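Local coordinates for protein calreticulin, putative (Trypanosoma cruzi, PDB 5HCF) that probably acts as a calreticulin-family chaperone, binding both carbohydrate and peptide, with a globular domain of legume lectin fold, at residues G24-S29 with L43-D48; H77-K82 with S220-K225; K18-F23 with A49-L54. One frame throughout, in Å; residues are numbered along the deposited sequence.

Interaction 1: residues G24-S29 with L43-D48; sequences GKVEIS and LRLTED
The carbonyl oxygen of Lys-25 is held by Thr-46, whose backbone N donates to Lys-25 O at 3.1 Å. The hydroxyl OG1 of Thr-46 also points at Lys-25 O, modelled at 2.4 Å, a length that is doubtful. A chi1 of 62° sets OG1 between the threonine's own N and carbonyl carbon, from where hydroxyl and N-H can share one acceptor. Glu-47 then extends its chain back, and its OE1 accepts a hydrogen bond from Lys-25 N at 3.0 Å on the anti side of the carboxylate, so both backbone polar atoms of Lys-25 are held beyond the regular strands. Within the ladder, Glu-27 and Arg-44 form the hydrogen-bonded antiparallel pair: Glu-27 N reaches Arg-44 O at 3.0 Å, and Arg-44 N reaches Glu-27 O at 2.8 Å. Their side chains lie side by side and close a salt bridge, Glu-27 OE2 to Arg-44 NH1 at 2.8 Å, although as a hydrogen bond it is weak, with carboxylate and guanidinium planes 43° apart. Ser-29 sends OG to Gly-31 N and rests against Arg-44 CD. The other face is apolar: Val-26 CG1 packs on Leu-45 CD2 at 3.6 Å and Val-26 CG2 on Leu-43 CD2 at 3.7 Å, and Tyr-52 and Leu-54 of the facing sheet cover this valine. A polar outer face and a greasy inner one illustrate the strand pairing of a legume lectin beta sandwich, here at a sheet margin.

Interaction 2: residues H77-K82 with S220-K225; sequences HEQDLK and SGSIFK
Ser-222 OG gathers two side chains from the loop 77-82. Gln-79 NE2 donates to Ser-222 OG at 3.0 Å in a nearly straight bond (167°), the hydroxyl lying close to the amide plane. His-77 meets the same oxygen with the edge of its ring, ND1 to Ser-222 OG at 2.5 Å, a very short hydrogen bond whose exact length is doubtful. The amide of Gln-79 is shared, because NE2 also donates to Glu-219 O just ahead of the segment 220-225. A chi2 of -94° bends the chain at CD, and Gln-79 OE1 lies 3.5 Å from Gly-221 C. Farther out, Gly-221, with a phi of 121° that suits glycine, offers no side chain to obstruct the glutamine. Leu-81 lays CD2 over the centre of the His-77 ring, 3.5 Å above its plane. Glu-78 brings only its CG near Gly-221 O, at 4.0 Å, while its carboxylate turns to Lys-76 and to the backbone N of Lys-32. The chemistry is that of a buried serine hydroxyl held soundly by Gln-79, with the very short histidine bond and a weak one from Gln-217 NE2 beside it. It implies that the turn leaving strand 69-76 is joined to the approach to strand 223-230 by oriented polar groups rather than by an apolar interface.

Interaction 3: residues K18-F23 with A49-L54; sequences KHRDDF and ARFYAL
Phe-23 and Ala-53 make the tight half of this contact. Ala-53 CB stands over one face of the Phe-23 ring, 3.7 Å from its centroid and 23° off the normal, a CH-pi contact displaced toward CE1 and CZ. The opposite face carries Arg-20 CB, so the ring is sandwiched between the loop's own arginine and the strand. At the ring edge Phe-51 O lies 3.4 Å from Phe-23 CD1. The same carbonyl accepts a hydrogen bond from Gly-24 N. It also draws a CA-H contact, Phe-23 CA to Phe-51 O, 3.5 Å. Phe-51 CB adds apolar cover at 4.0 Å from Phe-23 CD1, and Ser-17 touches both Phe-23 and Ala-53. The outer half is sparser. There Phe-51 CD2 lies 3.6 Å from Arg-20 NH1, over one face of the guanidinium toward its rim, but the two planes are 61° apart and do not stack. The bend of Arg-20 at chi3 (81°) places NE; NH1 beyond it forms a salt bridge with Asp-22 OD1 of its own loop. Phe-51 is exposed and also meets Trp-216, and a bound acetic acid, probably from the crystallisation liquor, lies close by. Cohesion between loop 18-23 and strand 50-62 thus comes from one aromatic ring covered on both faces, while the salt bridge between Arg-20 and Asp-22 lies within the loop and does not tie it to the strand.

Overall arrangement
The three contacts illustrate how chemistry follows position in a beta sandwich. Interaction 1 and interaction 2 reach one sheet, since strands 42-45 and 223-230 are neighbours; interaction 3 instead touches strand 50-62 of the other. Interaction 2 is the buried one and relies on side-chain hydrogen bonds, whereas interactions 1 and 3 are partly buried, one a backbone ladder, the other chiefly aromatic. Interaction 1 is nested within the loop closed by interaction 3, their centres about 12 Å apart. Tyr-52 of 49-54 joins all three: its OH probably hydrogen-bonds both Glu-47 O of interaction 1 and Ser-220 OG of interaction 2, linking strand 50-62 to the loops at the ends of strands 42-45 and 223-230.

Interaction 1: residues G24-S29 with L43-D48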
loop_
_atom_site.group_PDB
_atom_site.type_symbol
_atom_site.label_atom_id
_atom_site.label_comp_id
_atom_site.label_asym_id
_atom_site.label_seq_id
_atom_site.Cartn_x
_atom_site.Cartn_y
_atom_site.Cartn_z
ATOM N N GLY A 24 12.525 14.564 -0.536
ATOM C CA GLY A 24 12.859 14.406 -1.940
ATOM C C GLY A 24 11.834 15.016 -2.871
ATOM O O GLY A 24 10.675 15.196 -2.500
ATOM N N LYS A 25 12.261 15.343 -4.085
ATOM C CA LYS A 25 11.351 15.932 -5.059
ATOM C C LYS A 25 10.604 14.855 -5.837
ATOM O O LYS A 25 11.161 13.807 -6.165
ATOM C CB LYS A 25 12.120 16.845 -6.023
ATOM C CG LYS A 25 11.356 17.216 -7.290
ATOM C CD LYS A 25 12.300 17.699 -8.386
ATOM C CE LYS A 25 11.590 17.803 -9.731
ATOM N NZ LYS A 25 12.542 18.021 -10.856
ATOM N N VAL A 26 9.336 15.123 -6.127
ATOM C CA VAL A 26 8.520 14.204 -6.903
ATOM C C VAL A 26 7.961 14.917 -8.126
ATOM O O VAL A 26 7.861 16.143 -8.150
ATOM C CB VAL A 26 7.355 13.616 -6.072
ATOM C CG1 VAL A 26 7.874 12.998 -4.776
ATOM C CG2 VAL A 26 6.298 14.682 -5.795
ATOM N N GLU A 27 7.590 14.140 -9.137
ATOM C CA GLU A 27 7.041 14.696 -10.365
ATOM C C GLU A 27 6.073 13.718 -11.019
ATOM O O GLU A 27 6.114 12.519 -10.756
ATOM C CB GLU A 27 8.160 15.042 -11.346
ATOM C CG GLU A 27 8.781 13.814 -11.984
ATOM C CD GLU A 27 9.952 14.146 -12.874
ATOM O OE1 GLU A 27 10.140 15.341 -13.195
ATOM O OE2 GLU A 27 10.677 13.206 -13.257
ATOM N N ILE A 28 5.201 14.240 -11.872
ATOM C CA ILE A 28 4.359 13.396 -12.702
ATOM C C ILE A 28 5.172 12.967 -13.919
ATOM O O ILE A 28 5.704 13.809 -14.644
ATOM C CB ILE A 28 3.077 14.130 -13.147
ATOM C CG1 ILE A 28 2.239 14.536 -11.926
ATOM C CG2 ILE A 28 2.279 13.276 -14.122
ATOM C CD1 ILE A 28 1.842 13.381 -11.019
ATOM N N SER A 29 5.267 11.662 -14.149
ATOM C CA SER A 29 6.129 11.143 -15.207
ATOM C C SER A 29 5.823 9.690 -15.555
ATOM O O SER A 29 5.312 8.937 -14.725
ATOM C CB SER A 29 7.598 11.272 -14.801
ATOM O OG SER A 29 8.387 10.299 -15.461
ATOM N N LEU A 43 3.069 9.198 -10.116
ATOM C CA LEU A 43 3.901 9.908 -9.154
ATOM C C LEU A 43 5.290 9.285 -9.115
ATOM O O LEU A 43 5.453 8.121 -8.746
ATOM C CB LEU A 43 3.257 9.878 -7.767
ATOM C CG LEU A 43 3.806 10.813 -6.689
ATOM C CD1 LEU A 43 5.123 10.308 -6.157
ATOM C CD2 LEU A 43 3.949 12.224 -7.235
ATOM N N ARG A 44 6.290 10.061 -9.509
ATOM C CA ARG A 44 7.647 9.546 -9.621
ATOM C C ARG A 44 8.585 10.198 -8.611
ATOM O O ARG A 44 8.674 11.427 -8.532
ATOM C CB ARG A 44 8.174 9.755 -11.042
ATOM C CG ARG A 44 9.597 9.293 -11.260
ATOM C CD ARG A 44 10.030 9.536 -12.699
ATOM N NE ARG A 44 11.425 9.162 -12.911
ATOM C CZ ARG A 44 12.461 9.952 -12.645
ATOM N NH1 ARG A 44 12.265 11.175 -12.171
ATOM N NH2 ARG A 44 13.694 9.519 -12.862
ATOM N N LEU A 45 9.277 9.370 -7.835
ATOM C CA LEU A 45 10.274 9.862 -6.898
ATOM C C LEU A 45 11.584 10.070 -7.654
ATOM O O LEU A 45 12.043 9.177 -8.362
ATOM C CB LEU A 45 10.448 8.892 -5.732
ATOM C CG LEU A 45 9.148 8.334 -5.153
ATOM C CD1 LEU A 45 9.388 7.756 -3.771
ATOM C CD2 LEU A 45 8.061 9.399 -5.110
ATOM N N THR A 46 12.172 11.253 -7.503
ATOM C CA THR A 46 13.232 11.709 -8.402
ATOM C C THR A 46 14.650 11.620 -7.850
ATOM O O THR A 46 15.597 11.453 -8.614
ATOM C CB THR A 46 12.992 13.170 -8.835
ATOM O OG1 THR A 46 13.009 14.028 -7.686
ATOM C CG2 THR A 46 11.652 13.300 -9.536
ATOM N N GLU A 47 14.805 11.743 -6.537
ATOM C CA GLU A 47 16.131 11.943 -5.966
ATOM C C GLU A 47 16.631 10.760 -5.144
ATOM O O GLU A 47 15.939 10.263 -4.254
ATOM C CB GLU A 47 16.134 13.206 -5.104
ATOM C CG GLU A 47 15.900 14.492 -5.888
ATOM C CD GLU A 47 16.050 15.730 -5.028
ATOM O OE1 GLU A 47 15.205 15.938 -4.130
ATOM O OE2 GLU A 47 17.017 16.490 -5.245
ATOM N N ASP A 48 17.847 10.322 -5.452
ATOM C CA ASP A 48 18.496 9.229 -4.735
ATOM C C ASP A 48 18.767 9.611 -3.289
ATOM O O ASP A 48 19.003 10.778 -2.986
ATOM C CB ASP A 48 19.816 8.847 -5.414
ATOM C CG ASP A 48 19.608 8.131 -6.729
ATOM O OD1 ASP A 48 18.437 7.851 -7.065
ATOM O OD2 ASP A 48 20.614 7.852 -7.424
#

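Interaction 2: residues H77-K82 with S220-K225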
loop_
_atom_site.group_PDB
_atom_site.type_symbol
_atom_site.label_atom_id
_atom_site.label_comp_id
_atom_site.label_asym_id
_atom_site.label_seq_id
_atom_site.Cartn_x
_atom_site.Cartn_y
_atom_site.Cartn_z
ATOM N N HIS A 77 9.290 -0.091 -9.928
ATOM C CA HIS A 77 10.692 0.132 -9.592
ATOM C C HIS A 77 11.583 -0.143 -10.799
ATOM O O HIS A 77 12.272 -1.163 -10.845
ATOM C CB HIS A 77 11.120 -0.762 -8.427
ATOM C CG HIS A 77 10.346 -0.532 -7.165
ATOM N ND1 HIS A 77 10.231 0.705 -6.578
ATOM C CD2 HIS A 77 9.657 -1.395 -6.380
ATOM C CE1 HIS A 77 9.500 0.599 -5.477
ATOM N NE2 HIS A 77 9.141 -0.662 -5.338
ATOM N N GLU A 78 11.574 0.768 -11.769
ATOM C CA GLU A 78 12.314 0.581 -13.017
ATOM C C GLU A 78 13.804 0.888 -12.879
ATOM O O GLU A 78 14.592 0.608 -13.784
ATOM C CB GLU A 78 11.710 1.457 -14.123
ATOM C CG GLU A 78 11.556 2.924 -13.743
ATOM C CD GLU A 78 11.381 3.835 -14.951
ATOM O OE1 GLU A 78 10.686 3.435 -15.909
ATOM O OE2 GLU A 78 11.934 4.957 -14.937
ATOM N N GLN A 79 14.185 1.440 -11.733
ATOM C CA GLN A 79 15.538 1.955 -11.532
ATOM C C GLN A 79 16.597 0.931 -11.110
ATOM O O GLN A 79 17.769 1.290 -10.989
ATOM C CB GLN A 79 15.507 3.092 -10.509
ATOM C CG GLN A 79 15.182 2.659 -9.102
ATOM C CD GLN A 79 13.702 2.791 -8.796
ATOM O OE1 GLN A 79 12.853 2.536 -9.650
ATOM N NE2 GLN A 79 13.386 3.203 -7.576
ATOM N N ASP A 80 16.200 -0.322 -10.889
ATOM C CA ASP A 80 17.072 -1.316 -10.248
ATOM C C ASP A 80 17.180 -0.989 -8.774
ATOM O O ASP A 80 18.218 -0.550 -8.287
ATOM C CB ASP A 80 18.470 -1.367 -10.878
ATOM C CG ASP A 80 18.491 -2.103 -12.200
ATOM O OD1 ASP A 80 17.776 -3.122 -12.320
ATOM O OD2 ASP A 80 19.230 -1.670 -13.114
ATOM N N LEU A 81 16.087 -1.218 -8.065
ATOM C CA LEU A 81 16.027 -0.893 -6.658
ATOM C C LEU A 81 16.829 -1.918 -5.867
ATOM O O LEU A 81 16.707 -3.117 -6.101
ATOM C CB LEU A 81 14.569 -0.856 -6.189
ATOM C CG LEU A 81 14.273 -0.456 -4.744
ATOM C CD1 LEU A 81 14.676 0.985 -4.493
ATOM C CD2 LEU A 81 12.803 -0.664 -4.439
ATOM N N LYS A 82 17.678 -1.435 -4.965
ATOM C CA LYS A 82 18.377 -2.307 -4.022
ATOM C C LYS A 82 17.875 -2.045 -2.606
ATOM O O LYS A 82 17.619 -2.984 -1.855
ATOM C CB LYS A 82 19.896 -2.124 -4.094
ATOM C CG LYS A 82 20.495 -2.516 -5.431
ATOM C CD LYS A 82 20.280 -4.006 -5.658
ATOM C CE LYS A 82 20.937 -4.505 -6.928
ATOM N NZ LYS A 82 22.178 -5.262 -6.594
ATOM N N SER A 220 16.444 5.918 -6.297
ATOM C CA SER A 220 15.117 6.465 -6.552
ATOM C C SER A 220 14.658 6.202 -7.984
ATOM O O SER A 220 15.374 5.582 -8.767
ATOM C CB SER A 220 15.094 7.964 -6.249
ATOM O OG SER A 220 13.763 8.449 -6.186
ATOM N N GLY A 221 13.458 6.674 -8.314
ATOM C CA GLY A 221 12.910 6.506 -9.646
ATOM C C GLY A 221 11.589 5.756 -9.675
ATOM O O GLY A 221 11.043 5.503 -10.746
ATOM N N SER A 222 11.077 5.392 -8.502
ATOM C CA SER A 222 9.826 4.631 -8.413
ATOM C C SER A 222 8.625 5.453 -8.877
ATOM O O SER A 222 8.599 6.672 -8.722
ATOM C CB SER A 222 9.593 4.136 -6.983
ATOM O OG SER A 222 10.540 3.145 -6.613
ATOM N N ILE A 223 7.632 4.779 -9.449
ATOM C CA ILE A 223 6.430 5.455 -9.923
ATOM C C ILE A 223 5.164 4.834 -9.331
ATOM O O ILE A 223 4.892 3.648 -9.518
ATOM C CB ILE A 223 6.343 5.427 -11.460
ATOM C CG1 ILE A 223 7.607 6.040 -12.070
ATOM C CG2 ILE A 223 5.084 6.157 -11.949
ATOM C CD1 ILE A 223 7.619 6.021 -13.579
ATOM N N PHE A 224 4.391 5.647 -8.619
ATOM C CA PHE A 224 3.143 5.196 -8.005
ATOM C C PHE A 224 1.959 5.501 -8.913
ATOM O O PHE A 224 1.913 6.560 -9.538
ATOM C CB PHE A 224 2.936 5.865 -6.645
ATOM C CG PHE A 224 3.927 5.439 -5.595
ATOM C CD1 PHE A 224 5.205 5.972 -5.571
ATOM C CD2 PHE A 224 3.576 4.511 -4.628
ATOM C CE1 PHE A 224 6.114 5.583 -4.602
ATOM C CE2 PHE A 224 4.478 4.121 -3.662
ATOM C CZ PHE A 224 5.747 4.657 -3.647
ATOM N N LYS A 225 1.008 4.574 -8.993
ATOM C CA LYS A 225 -0.205 4.801 -9.777
ATOM C C LYS A 225 -1.464 4.203 -9.149
ATOM O O LYS A 225 -1.394 3.278 -8.337
ATOM C CB LYS A 225 -0.047 4.236 -11.191
ATOM C CG LYS A 225 0.804 5.077 -12.121
ATOM C CD LYS A 225 0.997 4.381 -13.464
ATOM C CE LYS A 225 -0.328 4.143 -14.172
ATOM N NZ LYS A 225 -1.118 5.392 -14.285
#

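Interaction 3: residues K18-F23 with A49-L54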
loop_
_atom_site.group_PDB
_atom_site.type_symbol
_atom_site.label_atom_id
_atom_site.label_comp_id
_atom_site.label_asym_id
_atom_site.label_seq_id
_atom_site.Cartn_x
_atom_site.Cartn_y
_atom_site.Cartn_z
ATOM N N LYS A 18 6.467 19.391 5.927
ATOM C CA LYS A 18 7.490 20.356 6.306
ATOM C C LYS A 18 8.286 19.843 7.507
ATOM O O LYS A 18 8.978 20.608 8.188
ATOM C CB LYS A 18 6.865 21.713 6.632
ATOM C CG LYS A 18 6.257 22.432 5.448
ATOM C CD LYS A 18 5.792 23.824 5.853
ATOM C CE LYS A 18 6.671 24.900 5.214
ATOM N NZ LYS A 18 6.301 25.142 3.787
ATOM N N HIS A 19 8.187 18.545 7.767
ATOM C CA HIS A 19 8.863 17.950 8.913
ATOM C C HIS A 19 10.378 17.960 8.725
ATOM O O HIS A 19 11.129 17.891 9.698
ATOM C CB HIS A 19 8.364 16.524 9.146
ATOM C CG HIS A 19 8.930 15.880 10.373
ATOM N ND1 HIS A 19 8.516 16.209 11.645
ATOM C CD2 HIS A 19 9.876 14.921 10.522
ATOM C CE1 HIS A 19 9.182 15.482 12.526
ATOM N NE2 HIS A 19 10.014 14.693 11.870
ATOM N N ARG A 20 10.819 18.056 7.473
ATOM C CA ARG A 20 12.241 18.194 7.164
ATOM C C ARG A 20 12.369 19.111 5.949
ATOM O O ARG A 20 11.503 19.107 5.078
ATOM C CB ARG A 20 12.876 16.825 6.883
ATOM C CG ARG A 20 12.514 15.765 7.920
ATOM C CD ARG A 20 13.067 14.364 7.616
ATOM N NE ARG A 20 14.463 14.193 8.008
ATOM C CZ ARG A 20 15.485 14.117 7.165
ATOM N NH1 ARG A 20 15.280 14.211 5.860
ATOM N NH2 ARG A 20 16.717 13.953 7.629
ATOM N N ASP A 21 13.432 19.908 5.886
ATOM C CA ASP A 21 13.595 20.836 4.766
ATOM C C ASP A 21 14.215 20.152 3.549
ATOM O O ASP A 21 14.517 20.803 2.549
ATOM C CB ASP A 21 14.454 22.042 5.171
ATOM C CG ASP A 21 15.899 21.668 5.497
ATOM O OD1 ASP A 21 16.299 20.501 5.294
ATOM O OD2 ASP A 21 16.653 22.560 5.943
ATOM N N ASP A 22 14.405 18.839 3.636
ATOM C CA ASP A 22 15.117 18.124 2.588
ATOM C C ASP A 22 14.398 16.882 2.064
ATOM O O ASP A 22 15.045 15.970 1.551
ATOM C CB ASP A 22 16.514 17.732 3.088
ATOM C CG ASP A 22 16.471 16.765 4.260
ATOM O OD1 ASP A 22 15.363 16.372 4.679
ATOM O OD2 ASP A 22 17.551 16.395 4.764
ATOM N N PHE A 23 13.076 16.838 2.185
ATOM C CA PHE A 23 12.324 15.753 1.566
ATOM C C PHE A 23 12.595 15.744 0.066
ATOM O O PHE A 23 12.860 16.786 -0.530
ATOM C CB PHE A 23 10.826 15.871 1.839
ATOM C CG PHE A 23 10.419 15.405 3.205
ATOM C CD1 PHE A 23 10.648 14.099 3.601
ATOM C CD2 PHE A 23 9.784 16.262 4.085
ATOM C CE1 PHE A 23 10.274 13.663 4.857
ATOM C CE2 PHE A 23 9.402 15.829 5.343
ATOM C CZ PHE A 23 9.648 14.528 5.728
ATOM N N ALA A 49 18.727 8.625 -2.402
ATOM C CA ALA A 49 19.106 8.826 -1.003
ATOM C C ALA A 49 18.308 9.939 -0.316
ATOM O O ALA A 49 18.888 10.837 0.295
ATOM C CB ALA A 49 20.603 9.121 -0.906
ATOM N N ARG A 50 16.985 9.859 -0.405
ATOM C CA ARG A 50 16.110 10.844 0.219
ATOM C C ARG A 50 14.951 10.178 0.951
ATOM O O ARG A 50 14.566 9.053 0.643
ATOM C CB ARG A 50 15.554 11.821 -0.830
ATOM C CG ARG A 50 16.603 12.624 -1.586
ATOM C CD ARG A 50 17.097 13.810 -0.773
ATOM N NE ARG A 50 18.285 14.424 -1.361
ATOM C CZ ARG A 50 19.497 13.878 -1.326
ATOM N NH1 ARG A 50 19.670 12.703 -0.740
ATOM N NH2 ARG A 50 20.530 14.496 -1.881
ATOM N N PHE A 51 14.390 10.889 1.916
ATOM C CA PHE A 51 13.107 10.518 2.490
ATOM C C PHE A 51 12.017 11.202 1.678
ATOM O O PHE A 51 12.229 12.283 1.131
ATOM C CB PHE A 51 13.003 10.927 3.957
ATOM C CG PHE A 51 13.895 10.146 4.874
ATOM C CD1 PHE A 51 13.469 8.940 5.412
ATOM C CD2 PHE A 51 15.150 10.622 5.216
ATOM C CE1 PHE A 51 14.281 8.222 6.272
ATOM C CE2 PHE A 51 15.969 9.906 6.077
ATOM C CZ PHE A 51 15.531 8.706 6.606
ATOM N N TYR A 52 10.855 10.572 1.587
ATOM C CA TYR A 52 9.717 11.210 0.940
ATOM C C TYR A 52 8.527 11.224 1.899
ATOM O O TYR A 52 8.344 10.299 2.687
ATOM C CB TYR A 52 9.366 10.491 -0.368
ATOM C CG TYR A 52 10.455 10.588 -1.417
ATOM C CD1 TYR A 52 11.591 9.784 -1.351
ATOM C CD2 TYR A 52 10.349 11.489 -2.470
ATOM C CE1 TYR A 52 12.591 9.877 -2.311
ATOM C CE2 TYR A 52 11.341 11.590 -3.431
ATOM C CZ TYR A 52 12.460 10.785 -3.348
ATOM O OH TYR A 52 13.441 10.897 -4.310
ATOM N N ALA A 53 7.734 12.286 1.842
ATOM C CA ALA A 53 6.563 12.415 2.703
ATOM C C ALA A 53 5.580 13.414 2.116
ATOM O O ALA A 53 5.721 14.621 2.303
ATOM C CB ALA A 53 6.970 12.837 4.104
ATOM N N LEU A 54 4.582 12.895 1.409
ATOM C CA LEU A 54 3.517 13.716 0.848
ATOM C C LEU A 54 2.177 12.989 0.938
ATOM O O LEU A 54 2.119 11.758 0.938
ATOM C CB LEU A 54 3.853 14.114 -0.596
ATOM C CG LEU A 54 4.228 13.026 -1.611
ATOM C CD1 LEU A 54 3.023 12.276 -2.124
ATOM C CD2 LEU A 54 5.000 13.637 -2.773
#